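Local coordinates for protein phosphoribosylaminoimidazole-succinocarboxamide synthase (Pyrococcus horikoshii, PDB 4O7W) that catalyses the ATP-dependent joining of L-aspartate to the carboxylate of carboxyaminoimidazole ribonucleotide, giving SAICAR in de novo purine biosynthesis, at residues M25-D30 with N76-E81; W47-L52 with I192-C197; F174-G179 with I186-E191. All coordinates share one frame; numbering follows the deposited sequence.

Interaction 1 of 3, residues M25-D30 with N76-E81; sequences MEFKDD and NRLIVE. With ATP (adenosine-5'-triphosphate), chain C.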
loop_
_atom_site.group_PDB
_atom_site.type_symbol
_atom_site.label_atom_id
_atom_site.label_comp_id
_atom_site.label_asym_id
_atom_site.label_seq_id
_atom_site.Cartn_x
_atom_site.Cartn_y
_atom_site.Cartn_z
ATOM N N MET A 25 5.322 -29.718 -8.407
ATOM C CA MET A 25 5.398 -28.402 -9.034
ATOM C C MET A 25 6.173 -28.555 -10.325
ATOM O O MET A 25 7.377 -28.821 -10.306
ATOM C CB MET A 25 6.087 -27.396 -8.108
ATOM C CG MET A 25 6.050 -25.951 -8.583
ATOM S SD MET A 25 6.435 -24.807 -7.235
ATOM C CE MET A 25 8.143 -25.201 -6.870
ATOM N N GLU A 26 5.474 -28.403 -11.441
ATOM C CA GLU A 26 6.098 -28.514 -12.760
ATOM C C GLU A 26 6.244 -27.140 -13.395
ATOM O O GLU A 26 5.274 -26.417 -13.537
ATOM C CB GLU A 26 5.279 -29.429 -13.680
ATOM C CG GLU A 26 5.976 -29.768 -14.994
ATOM C CD GLU A 26 5.107 -30.599 -15.921
ATOM O OE1 GLU A 26 4.101 -30.067 -16.430
ATOM O OE2 GLU A 26 5.437 -31.778 -16.147
ATOM N N PHE A 27 7.468 -26.794 -13.775
ATOM C CA PHE A 27 7.748 -25.506 -14.390
ATOM C C PHE A 27 7.598 -25.619 -15.903
ATOM O O PHE A 27 8.186 -26.502 -16.517
ATOM C CB PHE A 27 9.169 -25.081 -14.051
ATOM C CG PHE A 27 9.369 -24.686 -12.614
ATOM C CD1 PHE A 27 9.603 -23.357 -12.278
ATOM C CD2 PHE A 27 9.324 -25.639 -11.592
ATOM C CE1 PHE A 27 9.796 -22.980 -10.952
ATOM C CE2 PHE A 27 9.521 -25.265 -10.273
ATOM C CZ PHE A 27 9.762 -23.937 -9.952
ATOM N N LYS A 28 6.815 -24.724 -16.492
ATOM C CA LYS A 28 6.579 -24.736 -17.926
ATOM C C LYS A 28 7.508 -23.772 -18.661
ATOM O O LYS A 28 8.223 -22.984 -18.047
ATOM C CB LYS A 28 5.114 -24.419 -18.242
ATOM C CG LYS A 28 4.105 -25.399 -17.664
ATOM C CD LYS A 28 2.704 -25.064 -18.162
ATOM C CE LYS A 28 1.623 -25.708 -17.310
ATOM N NZ LYS A 28 0.280 -25.134 -17.618
ATOM N N ASP A 29 7.494 -23.847 -19.987
ATOM C CA ASP A 29 8.330 -22.989 -20.811
ATOM C C ASP A 29 7.679 -21.644 -21.094
ATOM O O ASP A 29 8.328 -20.745 -21.629
ATOM C CB ASP A 29 8.721 -23.706 -22.105
ATOM C CG ASP A 29 9.878 -24.656 -21.904
ATOM O OD1 ASP A 29 10.347 -25.249 -22.900
ATOM O OD2 ASP A 29 10.329 -24.803 -20.748
ATOM N N ASP A 30 6.410 -21.512 -20.713
ATOM C CA ASP A 30 5.629 -20.285 -20.923
ATOM C C ASP A 30 6.073 -19.097 -20.065
ATOM O O ASP A 30 6.435 -19.255 -18.888
ATOM C CB ASP A 30 4.143 -20.548 -20.680
ATOM C CG ASP A 30 3.625 -21.742 -21.469
ATOM O OD1 ASP A 30 2.823 -22.526 -20.911
ATOM O OD2 ASP A 30 4.027 -21.903 -22.641
ATOM N N ASN A 76 11.790 -30.809 -14.922
ATOM C CA ASN A 76 11.100 -29.555 -14.614
ATOM C C ASN A 76 10.149 -29.670 -13.422
ATOM O O ASN A 76 9.371 -28.750 -13.155
ATOM C CB ASN A 76 10.298 -29.079 -15.828
ATOM C CG ASN A 76 11.158 -28.847 -17.048
ATOM O OD1 ASN A 76 12.364 -29.081 -17.024
ATOM N ND2 ASN A 76 10.539 -28.384 -18.126
ATOM N N ARG A 77 10.200 -30.804 -12.724
ATOM C CA ARG A 77 9.247 -31.124 -11.661
ATOM C C ARG A 77 9.907 -31.208 -10.300
ATOM O O ARG A 77 10.862 -31.969 -10.103
ATOM C CB ARG A 77 8.528 -32.450 -11.937
ATOM C CG ARG A 77 7.809 -32.526 -13.272
ATOM C CD ARG A 77 7.214 -33.904 -13.509
ATOM N NE ARG A 77 7.040 -34.147 -14.940
ATOM C CZ ARG A 77 7.779 -34.978 -15.676
ATOM N NH1 ARG A 77 8.761 -35.699 -15.131
ATOM N NH2 ARG A 77 7.524 -35.098 -16.972
ATOM N N LEU A 78 9.379 -30.435 -9.355
ATOM C CA LEU A 78 9.798 -30.525 -7.964
ATOM C C LEU A 78 8.700 -31.198 -7.148
ATOM O O LEU A 78 7.524 -31.051 -7.450
ATOM C CB LEU A 78 10.090 -29.144 -7.368
ATOM C CG LEU A 78 10.926 -28.037 -8.034
ATOM C CD1 LEU A 78 11.492 -27.131 -6.945
ATOM C CD2 LEU A 78 12.036 -28.545 -8.943
ATOM N N ILE A 79 9.098 -31.930 -6.113
ATOM C CA ILE A 79 8.155 -32.429 -5.116
ATOM C C ILE A 79 8.144 -31.444 -3.973
ATOM O O ILE A 79 9.187 -31.145 -3.386
ATOM C CB ILE A 79 8.538 -33.811 -4.547
ATOM C CG1 ILE A 79 8.825 -34.818 -5.671
ATOM C CG2 ILE A 79 7.426 -34.321 -3.636
ATOM C CD1 ILE A 79 9.401 -36.138 -5.181
ATOM N N VAL A 80 6.957 -30.939 -3.661
ATOM C CA VAL A 80 6.817 -29.947 -2.613
ATOM C C VAL A 80 5.687 -30.294 -1.646
ATOM O O VAL A 80 4.758 -31.040 -1.975
ATOM C CB VAL A 80 6.623 -28.503 -3.165
ATOM C CG1 VAL A 80 7.845 -28.037 -3.955
ATOM C CG2 VAL A 80 5.337 -28.387 -3.982
ATOM N N GLU A 81 5.785 -29.718 -0.460
ATOM C CA GLU A 81 4.809 -29.896 0.586
ATOM C C GLU A 81 3.573 -29.069 0.272
ATOM O O GLU A 81 3.673 -27.883 -0.037
ATOM C CB GLU A 81 5.439 -29.446 1.900
ATOM C CG GLU A 81 4.554 -29.602 3.112
ATOM C CD GLU A 81 5.211 -29.058 4.364
ATOM O OE1 GLU A 81 6.250 -28.384 4.269
ATOM O OE2 GLU A 81 4.661 -29.290 5.447
HETATM P PG ATP C . -1.828 -17.550 -9.242
HETATM O O1G ATP C . -3.185 -16.974 -9.582
HETATM O O2G ATP C . -1.874 -18.988 -8.802
HETATM O O3G ATP C . -0.962 -16.652 -8.396
HETATM P PB ATP C . -0.696 -18.900 -11.486
HETATM O O1B ATP C . -1.956 -19.713 -11.640
HETATM O O2B ATP C . 0.037 -18.399 -12.707
HETATM O O3B ATP C . -1.039 -17.569 -10.644
HETATM P PA ATP C . 1.547 -20.639 -11.155
HETATM O O1A ATP C . 2.865 -20.043 -10.730
HETATM O O2A ATP C . 1.359 -20.937 -12.625
HETATM O O3A ATP C . 0.358 -19.713 -10.563
HETATM O "O5'" ATP C . 1.321 -22.038 -10.374
HETATM C "C5'" ATP C . 1.660 -22.212 -8.990
HETATM C "C4'" ATP C . 0.419 -22.132 -8.097
HETATM O "O4'" ATP C . 0.541 -23.002 -6.956
HETATM C "C3'" ATP C . 0.254 -20.754 -7.497
HETATM O "O3'" ATP C . -1.146 -20.576 -7.282
HETATM C "C2'" ATP C . 0.963 -20.857 -6.154
HETATM O "O2'" ATP C . 0.535 -19.881 -5.216
HETATM C "C1'" ATP C . 0.586 -22.261 -5.723
HETATM N N9 ATP C . 1.580 -22.886 -4.811
HETATM C C8 ATP C . 2.916 -22.711 -4.818
HETATM N N7 ATP C . 3.506 -23.453 -3.856
HETATM C C5 ATP C . 2.534 -24.145 -3.218
HETATM C C6 ATP C . 2.437 -25.125 -2.098
HETATM N N6 ATP C . 3.529 -25.556 -1.434
HETATM N N1 ATP C . 1.205 -25.567 -1.746
HETATM C C2 ATP C . 0.086 -25.177 -2.376
HETATM N N3 ATP C . 0.104 -24.311 -3.395
HETATM C C4 ATP C . 1.264 -23.766 -3.853
HETATM O O HOH W 1 12.080 -26.535 -19.853
#
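Met25 and Leu78 exchange two backbone hydrogen bonds, Met25 N to Leu78 O and Leu78 N to Met25 O, each 2.7 Å long, and so form a hydrogen-bonded pair of the five-stranded antiparallel sheet. Strands 22-27 and 77-81 are neighbours in that sheet, and Phe27 N continues the ladder by donating to Asn76 O at 2.8 Å. Between these bonds, Glu26 and Arg77 make a non-hydrogen-bonded pair whose side chains run alongside each other and join in a salt bridge. Arg77 NE reaches the anti lone pair of Glu26 OE2 at 3.1 Å; the carboxylate and guanidinium planes are turned 43° apart, and the contact is made through OE2. With CG anti to the backbone N (chi1 -171°) and the chain extended beyond it, Glu26 lays its methylene groups along CG of Arg77. Past the end of strand 22-27, Asp29 OD2 is held by the backbone N of Gly46. Glu81 O, at the far end, accepts from N6 of the ATP adenine at 2.7 Å, which places this strand at the nucleotide's base. Met25, Phe27, Leu78 and Val80 pack on the face opposite the salt bridge, where helix 45-62 lies against Phe27 and Leu78. The Phe27 ring turns its edge to Asn76 O, and its CE2 rests against CG of Leu78. A bend at chi3 (66°) brings the Met25 methyl against two aliphatic side chains, with CE 3.9 Å from Leu78 CD1 and 4.1 Å from Val80 CG1.

Interaction 2 of 3, residues W47-L52 with I192-C197; sequences WLNAQL and ISPDTC. With TYD (thymidine-5'-diphosphate), chain B.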
loop_
_atom_site.group_PDB
_atom_site.type_symbol
_atom_site.label_atom_id
_atom_site.label_comp_id
_atom_site.label_asym_id
_atom_site.label_seq_id
_atom_site.Cartn_x
_atom_site.Cartn_y
_atom_site.Cartn_z
ATOM N N TRP A 47 12.988 -25.777 -17.226
ATOM C CA TRP A 47 14.138 -26.498 -16.670
ATOM C C TRP A 47 15.044 -25.616 -15.867
ATOM O O TRP A 47 15.435 -25.971 -14.756
ATOM C CB TRP A 47 14.943 -27.173 -17.784
ATOM C CG TRP A 47 15.964 -28.149 -17.249
ATOM C CD1 TRP A 47 15.782 -29.506 -16.988
ATOM C CD2 TRP A 47 17.353 -27.863 -16.855
ATOM N NE1 TRP A 47 16.927 -30.071 -16.488
ATOM C CE2 TRP A 47 17.914 -29.141 -16.378
ATOM C CE3 TRP A 47 18.160 -26.726 -16.850
ATOM C CZ2 TRP A 47 19.225 -29.249 -15.925
ATOM C CZ3 TRP A 47 19.480 -26.846 -16.384
ATOM C CH2 TRP A 47 19.999 -28.081 -15.938
ATOM N N LEU A 48 15.400 -24.465 -16.433
ATOM C CA LEU A 48 16.224 -23.473 -15.746
ATOM C C LEU A 48 15.595 -22.993 -14.442
ATOM O O LEU A 48 16.249 -23.002 -13.403
ATOM C CB LEU A 48 16.506 -22.281 -16.664
ATOM C CG LEU A 48 17.466 -22.578 -17.828
ATOM C CD1 LEU A 48 17.292 -21.558 -18.945
ATOM C CD2 LEU A 48 18.921 -22.663 -17.370
ATOM N N ASN A 49 14.330 -22.578 -14.501
ATOM C CA ASN A 49 13.611 -22.079 -13.329
ATOM C C ASN A 49 13.435 -23.148 -12.231
ATOM O O ASN A 49 13.545 -22.846 -11.040
ATOM C CB ASN A 49 12.275 -21.444 -13.759
ATOM C CG ASN A 49 12.469 -20.114 -14.479
ATOM O OD1 ASN A 49 13.573 -19.584 -14.541
ATOM N ND2 ASN A 49 11.394 -19.569 -15.016
ATOM N N ALA A 50 13.210 -24.395 -12.644
ATOM C CA ALA A 50 13.163 -25.529 -11.719
ATOM C C ALA A 50 14.499 -25.710 -11.001
ATOM O O ALA A 50 14.553 -25.760 -9.767
ATOM C CB ALA A 50 12.777 -26.806 -12.451
ATOM N N GLN A 51 15.574 -25.801 -11.779
ATOM C CA GLN A 51 16.900 -26.043 -11.228
ATOM C C GLN A 51 17.294 -24.952 -10.253
ATOM O O GLN A 51 17.811 -25.230 -9.162
ATOM C CB GLN A 51 17.951 -26.140 -12.344
ATOM C CG GLN A 51 17.754 -27.311 -13.291
ATOM C CD GLN A 51 17.750 -28.647 -12.574
ATOM O OE1 GLN A 51 18.742 -29.035 -11.957
ATOM N NE2 GLN A 51 16.626 -29.353 -12.643
ATOM N N LEU A 52 17.052 -23.715 -10.650
ATOM C CA LEU A 52 17.420 -22.566 -9.840
ATOM C C LEU A 52 16.608 -22.460 -8.538
ATOM O O LEU A 52 17.155 -22.103 -7.485
ATOM C CB LEU A 52 17.330 -21.298 -10.681
ATOM C CG LEU A 52 18.451 -21.222 -11.720
ATOM C CD1 LEU A 52 18.164 -20.115 -12.727
ATOM C CD2 LEU A 52 19.815 -21.024 -11.069
ATOM N N ILE A 192 11.547 -19.691 -6.706
ATOM C CA ILE A 192 12.538 -18.620 -6.674
ATOM C C ILE A 192 13.402 -18.777 -7.928
ATOM O O ILE A 192 14.225 -19.686 -8.021
ATOM C CB ILE A 192 13.418 -18.641 -5.392
ATOM C CG1 ILE A 192 12.571 -18.504 -4.124
ATOM C CG2 ILE A 192 14.441 -17.511 -5.421
ATOM C CD1 ILE A 192 13.372 -18.633 -2.836
ATOM N N SER A 193 13.184 -17.893 -8.897
ATOM C CA SER A 193 13.819 -18.014 -10.186
ATOM C C SER A 193 14.040 -16.634 -10.805
ATOM O O SER A 193 13.624 -15.623 -10.229
ATOM C CB SER A 193 12.931 -18.855 -11.096
ATOM O OG SER A 193 11.764 -18.130 -11.426
ATOM N N PRO A 194 14.690 -16.585 -11.993
ATOM C CA PRO A 194 14.806 -15.321 -12.726
ATOM C C PRO A 194 13.450 -14.763 -13.183
ATOM O O PRO A 194 13.386 -13.608 -13.606
ATOM C CB PRO A 194 15.666 -15.699 -13.941
ATOM C CG PRO A 194 16.412 -16.924 -13.523
ATOM C CD PRO A 194 15.422 -17.674 -12.666
ATOM N N ASP A 195 12.388 -15.579 -13.113
ATOM C CA ASP A 195 11.008 -15.091 -13.312
ATOM C C ASP A 195 10.513 -14.230 -12.152
ATOM O O ASP A 195 9.699 -13.327 -12.347
ATOM C CB ASP A 195 10.017 -16.256 -13.460
ATOM C CG ASP A 195 9.871 -16.731 -14.895
ATOM O OD1 ASP A 195 8.848 -17.366 -15.204
ATOM O OD2 ASP A 195 10.766 -16.466 -15.719
ATOM N N THR A 196 10.972 -14.546 -10.940
ATOM C CA THR A 196 10.391 -13.942 -9.739
ATOM C C THR A 196 11.368 -13.037 -8.970
ATOM O O THR A 196 11.068 -12.598 -7.861
ATOM C CB THR A 196 9.760 -15.018 -8.821
ATOM O OG1 THR A 196 10.764 -15.945 -8.407
ATOM C CG2 THR A 196 8.651 -15.765 -9.562
ATOM N N CYS A 197 12.528 -12.766 -9.580
ATOM C CA CYS A 197 13.580 -11.914 -9.001
ATOM C C CYS A 197 14.158 -10.984 -10.050
ATOM O O CYS A 197 14.132 -11.299 -11.237
ATOM C CB CYS A 197 14.753 -12.758 -8.521
ATOM S SG CYS A 197 14.399 -14.094 -7.376
HETATM P PA TYD B . 7.365 -5.119 -9.400
HETATM O O1A TYD B . 8.421 -4.112 -9.742
HETATM O O2A TYD B . 6.472 -4.767 -8.229
HETATM O O3A TYD B . 6.362 -5.433 -10.613
HETATM P PB TYD B . 6.673 -5.655 -12.182
HETATM O O1B TYD B . 7.765 -4.679 -12.558
HETATM O O2B TYD B . 7.143 -7.092 -12.268
HETATM O O3B TYD B . 5.328 -5.442 -12.810
HETATM O "O5'" TYD B . 8.081 -6.521 -9.160
HETATM C "C5'" TYD B . 8.996 -6.670 -8.087
HETATM C "C4'" TYD B . 9.720 -8.017 -8.144
HETATM O "O4'" TYD B . 8.836 -9.038 -7.685
HETATM C "C3'" TYD B . 10.188 -8.434 -9.542
HETATM O "O3'" TYD B . 11.399 -9.168 -9.390
HETATM C "C2'" TYD B . 9.132 -9.395 -10.039
HETATM C "C1'" TYD B . 8.560 -9.966 -8.745
HETATM N N1 TYD B . 7.108 -10.172 -8.810
HETATM C C2 TYD B . 6.578 -11.358 -9.404
HETATM O O2 TYD B . 7.342 -12.221 -9.869
HETATM N N3 TYD B . 5.252 -11.560 -9.452
HETATM C C4 TYD B . 4.402 -10.653 -8.923
HETATM O O4 TYD B . 3.177 -10.851 -8.955
HETATM C C5 TYD B . 4.916 -9.412 -8.274
HETATM C C5M TYD B . 3.989 -8.374 -7.666
HETATM C C6 TYD B . 6.296 -9.242 -8.257
#
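Helix 45-62 packs here against the loop that leads from strand 186-188 to strand 197-201, a buried junction close to the thymidine diphosphate site. Asn49 faces the loop with its amide. Its OD1 lies 3.3 Å from Pro194 CD and 3.6 Å from Ser193 CB, and this buried oxygen finds no polar partner in the model. The other branch, ND2, sits 3.2 Å from Asp195 CG, with amide and carboxylate planes 72° apart. Asp195 takes its firmer partners from outside: OD1 forms a salt bridge with Lys45 and OD2 is hydrogen-bonded to Tyr224. One turn further along the helix, Leu52 meets the proline ring at about a right angle, its CD1 touching both Pro194 CG and CD at 3.7 Å. The loop is braced internally. Ser193 OG, set between its backbone N and carbonyl carbon (chi1 70°), accepts from Asp195 N at 3.1 Å, while Ser193 N donates to Thr196 OG1. Glu191 is a further partner of the serine hydroxyl. Beyond this turn, Thr196 CA approaches O2 of the thymine at 3.5 Å. The serine-to-backbone bond two residues on is that of an ST turn, here lying between the helix and the bound nucleotide.

Interaction 3 of 3, residues F174-G179 with I186-E191; sequences FKLEFG and IVLADE. With TYD (thymidine-5'-diphosphate), chain B; ATP (adenosine-5'-triphosphate), chain C.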
loop_
_atom_site.group_PDB
_atom_site.type_symbol
_atom_site.label_atom_id
_atom_site.label_comp_id
_atom_site.label_asym_id
_atom_site.label_seq_id
_atom_site.Cartn_x
_atom_site.Cartn_y
_atom_site.Cartn_z
ATOM N N PHE A 174 12.670 -9.049 -5.446
ATOM C CA PHE A 174 12.131 -10.390 -5.692
ATOM C C PHE A 174 10.805 -10.573 -4.978
ATOM O O PHE A 174 10.464 -9.806 -4.067
ATOM C CB PHE A 174 13.121 -11.493 -5.251
ATOM C CG PHE A 174 13.449 -11.482 -3.771
ATOM C CD1 PHE A 174 12.793 -12.342 -2.894
ATOM C CD2 PHE A 174 14.431 -10.640 -3.268
ATOM C CE1 PHE A 174 13.093 -12.363 -1.538
ATOM C CE2 PHE A 174 14.741 -10.646 -1.902
ATOM C CZ PHE A 174 14.064 -11.502 -1.034
ATOM N N LYS A 175 10.079 -11.612 -5.377
ATOM C CA LYS A 175 8.767 -11.897 -4.824
ATOM C C LYS A 175 8.759 -13.303 -4.211
ATOM O O LYS A 175 9.259 -14.253 -4.812
ATOM C CB LYS A 175 7.696 -11.783 -5.915
ATOM C CG LYS A 175 6.257 -12.032 -5.439
ATOM C CD LYS A 175 5.848 -13.501 -5.548
ATOM C CE LYS A 175 5.649 -13.939 -7.014
ATOM N NZ LYS A 175 5.610 -15.439 -7.129
ATOM N N LEU A 176 8.195 -13.410 -3.011
ATOM C CA LEU A 176 7.958 -14.693 -2.365
ATOM C C LEU A 176 6.477 -14.926 -2.116
ATOM O O LEU A 176 5.668 -13.979 -2.119
ATOM C CB LEU A 176 8.679 -14.779 -1.019
ATOM C CG LEU A 176 10.191 -14.537 -1.001
ATOM C CD1 LEU A 176 10.661 -14.432 0.445
ATOM C CD2 LEU A 176 10.962 -15.600 -1.774
ATOM N N GLU A 177 6.148 -16.200 -1.880
ATOM C CA GLU A 177 4.835 -16.628 -1.443
ATOM C C GLU A 177 5.000 -17.632 -0.297
ATOM O O GLU A 177 6.044 -18.308 -0.171
ATOM C CB GLU A 177 4.055 -17.262 -2.605
ATOM C CG GLU A 177 3.811 -16.323 -3.790
ATOM C CD GLU A 177 2.901 -16.921 -4.857
ATOM O OE1 GLU A 177 2.161 -17.889 -4.584
ATOM O OE2 GLU A 177 2.908 -16.411 -5.983
ATOM N N PHE A 178 3.972 -17.708 0.541
ATOM C CA PHE A 178 4.019 -18.445 1.779
ATOM C C PHE A 178 2.696 -19.151 1.989
ATOM O O PHE A 178 1.652 -18.679 1.524
ATOM C CB PHE A 178 4.206 -17.485 2.963
ATOM C CG PHE A 178 5.539 -16.794 2.997
ATOM C CD1 PHE A 178 6.609 -17.352 3.697
ATOM C CD2 PHE A 178 5.721 -15.578 2.344
ATOM C CE1 PHE A 178 7.842 -16.712 3.752
ATOM C CE2 PHE A 178 6.957 -14.933 2.386
ATOM C CZ PHE A 178 8.017 -15.505 3.085
ATOM N N GLY A 179 2.748 -20.253 2.734
ATOM C CA GLY A 179 1.565 -20.936 3.219
ATOM C C GLY A 179 1.800 -21.506 4.609
ATOM O O GLY A 179 2.922 -21.461 5.139
ATOM N N ILE A 186 4.734 -21.136 9.379
ATOM C CA ILE A 186 4.808 -20.376 8.127
ATOM C C ILE A 186 5.956 -20.881 7.252
ATOM O O ILE A 186 7.121 -20.857 7.646
ATOM C CB ILE A 186 4.815 -18.848 8.389
ATOM C CG1 ILE A 186 3.464 -18.463 9.049
ATOM C CG2 ILE A 186 5.044 -18.063 7.087
ATOM C CD1 ILE A 186 3.408 -17.112 9.720
ATOM N N VAL A 187 5.594 -21.365 6.066
ATOM C CA VAL A 187 6.504 -22.094 5.198
ATOM C C VAL A 187 6.631 -21.386 3.830
ATOM O O VAL A 187 5.631 -21.011 3.215
ATOM C CB VAL A 187 6.022 -23.560 5.013
ATOM C CG1 VAL A 187 6.920 -24.300 4.035
ATOM C CG2 VAL A 187 5.997 -24.300 6.357
ATOM N N LEU A 188 7.864 -21.189 3.384
ATOM C CA LEU A 188 8.132 -20.509 2.126
ATOM C C LEU A 188 7.771 -21.427 0.968
ATOM O O LEU A 188 8.101 -22.614 0.982
ATOM C CB LEU A 188 9.603 -20.093 2.060
ATOM C CG LEU A 188 10.111 -19.421 0.780
ATOM C CD1 LEU A 188 9.422 -18.085 0.591
ATOM C CD2 LEU A 188 11.608 -19.206 0.880
ATOM N N ALA A 189 7.083 -20.875 -0.030
ATOM C CA ALA A 189 6.435 -21.690 -1.043
ATOM C C ALA A 189 6.747 -21.229 -2.474
ATOM O O ALA A 189 7.770 -20.578 -2.715
ATOM C CB ALA A 189 4.931 -21.726 -0.780
ATOM N N ASP A 190 5.872 -21.581 -3.417
ATOM C CA ASP A 190 6.038 -21.229 -4.830
ATOM C C ASP A 190 7.468 -21.458 -5.386
ATOM O O ASP A 190 8.048 -22.524 -5.185
ATOM C CB ASP A 190 5.559 -19.791 -5.073
ATOM C CG ASP A 190 5.202 -19.539 -6.534
ATOM O OD1 ASP A 190 5.812 -18.642 -7.129
ATOM O OD2 ASP A 190 4.313 -20.233 -7.078
ATOM N N GLU A 191 8.036 -20.456 -6.063
ATOM C CA GLU A 191 9.313 -20.621 -6.745
ATOM C C GLU A 191 10.262 -19.487 -6.401
ATOM O O GLU A 191 9.830 -18.442 -5.904
ATOM C CB GLU A 191 9.104 -20.659 -8.284
ATOM C CG GLU A 191 8.822 -19.294 -8.917
ATOM C CD GLU A 191 8.576 -19.346 -10.419
ATOM O OE1 GLU A 191 9.543 -19.444 -11.210
ATOM O OE2 GLU A 191 7.399 -19.261 -10.816
HETATM P PA TYD B . 7.365 -5.119 -9.400
HETATM O O1A TYD B . 8.421 -4.112 -9.742
HETATM O O2A TYD B . 6.472 -4.767 -8.229
HETATM O O3A TYD B . 6.362 -5.433 -10.613
HETATM P PB TYD B . 6.673 -5.655 -12.182
HETATM O O1B TYD B . 7.765 -4.679 -12.558
HETATM O O2B TYD B . 7.143 -7.092 -12.268
HETATM O O3B TYD B . 5.328 -5.442 -12.810
HETATM O "O5'" TYD B . 8.081 -6.521 -9.160
HETATM C "C5'" TYD B . 8.996 -6.670 -8.087
HETATM C "C4'" TYD B . 9.720 -8.017 -8.144
HETATM O "O4'" TYD B . 8.836 -9.038 -7.685
HETATM C "C3'" TYD B . 10.188 -8.434 -9.542
HETATM O "O3'" TYD B . 11.399 -9.168 -9.390
HETATM C "C2'" TYD B . 9.132 -9.395 -10.039
HETATM C "C1'" TYD B . 8.560 -9.966 -8.745
HETATM N N1 TYD B . 7.108 -10.172 -8.810
HETATM C C2 TYD B . 6.578 -11.358 -9.404
HETATM O O2 TYD B . 7.342 -12.221 -9.869
HETATM N N3 TYD B . 5.252 -11.560 -9.452
HETATM C C4 TYD B . 4.402 -10.653 -8.923
HETATM O O4 TYD B . 3.177 -10.851 -8.955
HETATM C C5 TYD B . 4.916 -9.412 -8.274
HETATM C C5M TYD B . 3.989 -8.374 -7.666
HETATM C C6 TYD B . 6.296 -9.242 -8.257
HETATM P PG ATP C . -1.828 -17.550 -9.242
HETATM O O1G ATP C . -3.185 -16.974 -9.582
HETATM O O2G ATP C . -1.874 -18.988 -8.802
HETATM O O3G ATP C . -0.962 -16.652 -8.396
HETATM P PB ATP C . -0.696 -18.900 -11.486
HETATM O O1B ATP C . -1.956 -19.713 -11.640
HETATM O O2B ATP C . 0.037 -18.399 -12.707
HETATM O O3B ATP C . -1.039 -17.569 -10.644
HETATM P PA ATP C . 1.547 -20.639 -11.155
HETATM O O1A ATP C . 2.865 -20.043 -10.730
HETATM O O2A ATP C . 1.359 -20.937 -12.625
HETATM O O3A ATP C . 0.358 -19.713 -10.563
HETATM O "O5'" ATP C . 1.321 -22.038 -10.374
HETATM C "C5'" ATP C . 1.660 -22.212 -8.990
HETATM C "C4'" ATP C . 0.419 -22.132 -8.097
HETATM O "O4'" ATP C . 0.541 -23.002 -6.956
HETATM C "C3'" ATP C . 0.254 -20.754 -7.497
HETATM O "O3'" ATP C . -1.146 -20.576 -7.282
HETATM C "C2'" ATP C . 0.963 -20.857 -6.154
HETATM O "O2'" ATP C . 0.535 -19.881 -5.216
HETATM C "C1'" ATP C . 0.586 -22.261 -5.723
HETATM N N9 ATP C . 1.580 -22.886 -4.811
HETATM C C8 ATP C . 2.916 -22.711 -4.818
HETATM N N7 ATP C . 3.506 -23.453 -3.856
HETATM C C5 ATP C . 2.534 -24.145 -3.218
HETATM C C6 ATP C . 2.437 -25.125 -2.098
HETATM N N6 ATP C . 3.529 -25.556 -1.434
HETATM N N1 ATP C . 1.205 -25.567 -1.746
HETATM C C2 ATP C . 0.086 -25.177 -2.376
HETATM N N3 ATP C . 0.104 -24.311 -3.395
HETATM C C4 ATP C . 1.264 -23.766 -3.853
HETATM O O HOH W 2 7.834 -16.409 -5.919
HETATM O O HOH W 3 5.496 -17.103 -9.438
HETATM O O HOH W 4 8.540 -17.884 -2.792
#
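Segments 174-179 and 186-191, on strands 169-180 and 186-188, pair as an antiparallel beta hairpin, with Gly179 and Val187 exchanging two backbone hydrogen bonds and Ala189 N donating to Glu177 O at 2.8 Å. In the intervening non-hydrogen-bonded pair, Leu188 CD1 lies over one face of the Phe178 ring, 4.1 Å from its centroid, in a CH-pi contact. The same methyl touches Leu176 CB, and Ile186 CG2 meets Phe178 CD1; helix 143-165 also packs against Phe178. Toward the ATP the contact turns polar. Lys175, bent at chi2 and chi3, passes CB and CE along the thymine base and forms salt bridges through NZ with Glu177 OE2 (3.1 Å) and Asp190 OD1 (3.2 Å). The two carboxylates are stacked with planes 3° apart and OE2 to OD1 at 3.8 Å, a closeness that the shared lysine probably offsets. Asp190 OD2 forms a salt bridge with Lys13. Glu177 OE1 accepts from the ribose O2' of ATP at 2.6 Å and forms a salt bridge with Lys122. An alanine in place of Glu177 is likely to leave the ribose hydroxyl without this acceptor and Lys175 and Lys122 each short of a carboxylate mate. A water adds a further tie between the segments, accepting from Lys175 NZ and donating to Asp190 OD1, both at 2.8 Å.

How the interactions relate
Interactions 1 and 3 come in series along the chain, whereas the segments of interactions 1 and 2 alternate and interaction 3 falls wholly between residues 52 and 192. Their centres lie about 10 Å (1 and 2), about 13 Å (2 and 3) and about 14 Å (1 and 3) apart. Interaction 1 belongs to the five-stranded sheet and interaction 3 to the six-stranded one; helix 45-62, which supplies one side of interaction 2, touches side chains of both. Phe27 packs on Asn49 and on Glu191, while Thr196 O approaches Lys175 N at 2.8 Å, a probable hydrogen bond. Interactions 1 and 3 both touch ATP, one through strand 77-81, the other through the hairpin and the loop after it; interactions 2 and 3 border thymidine diphosphate.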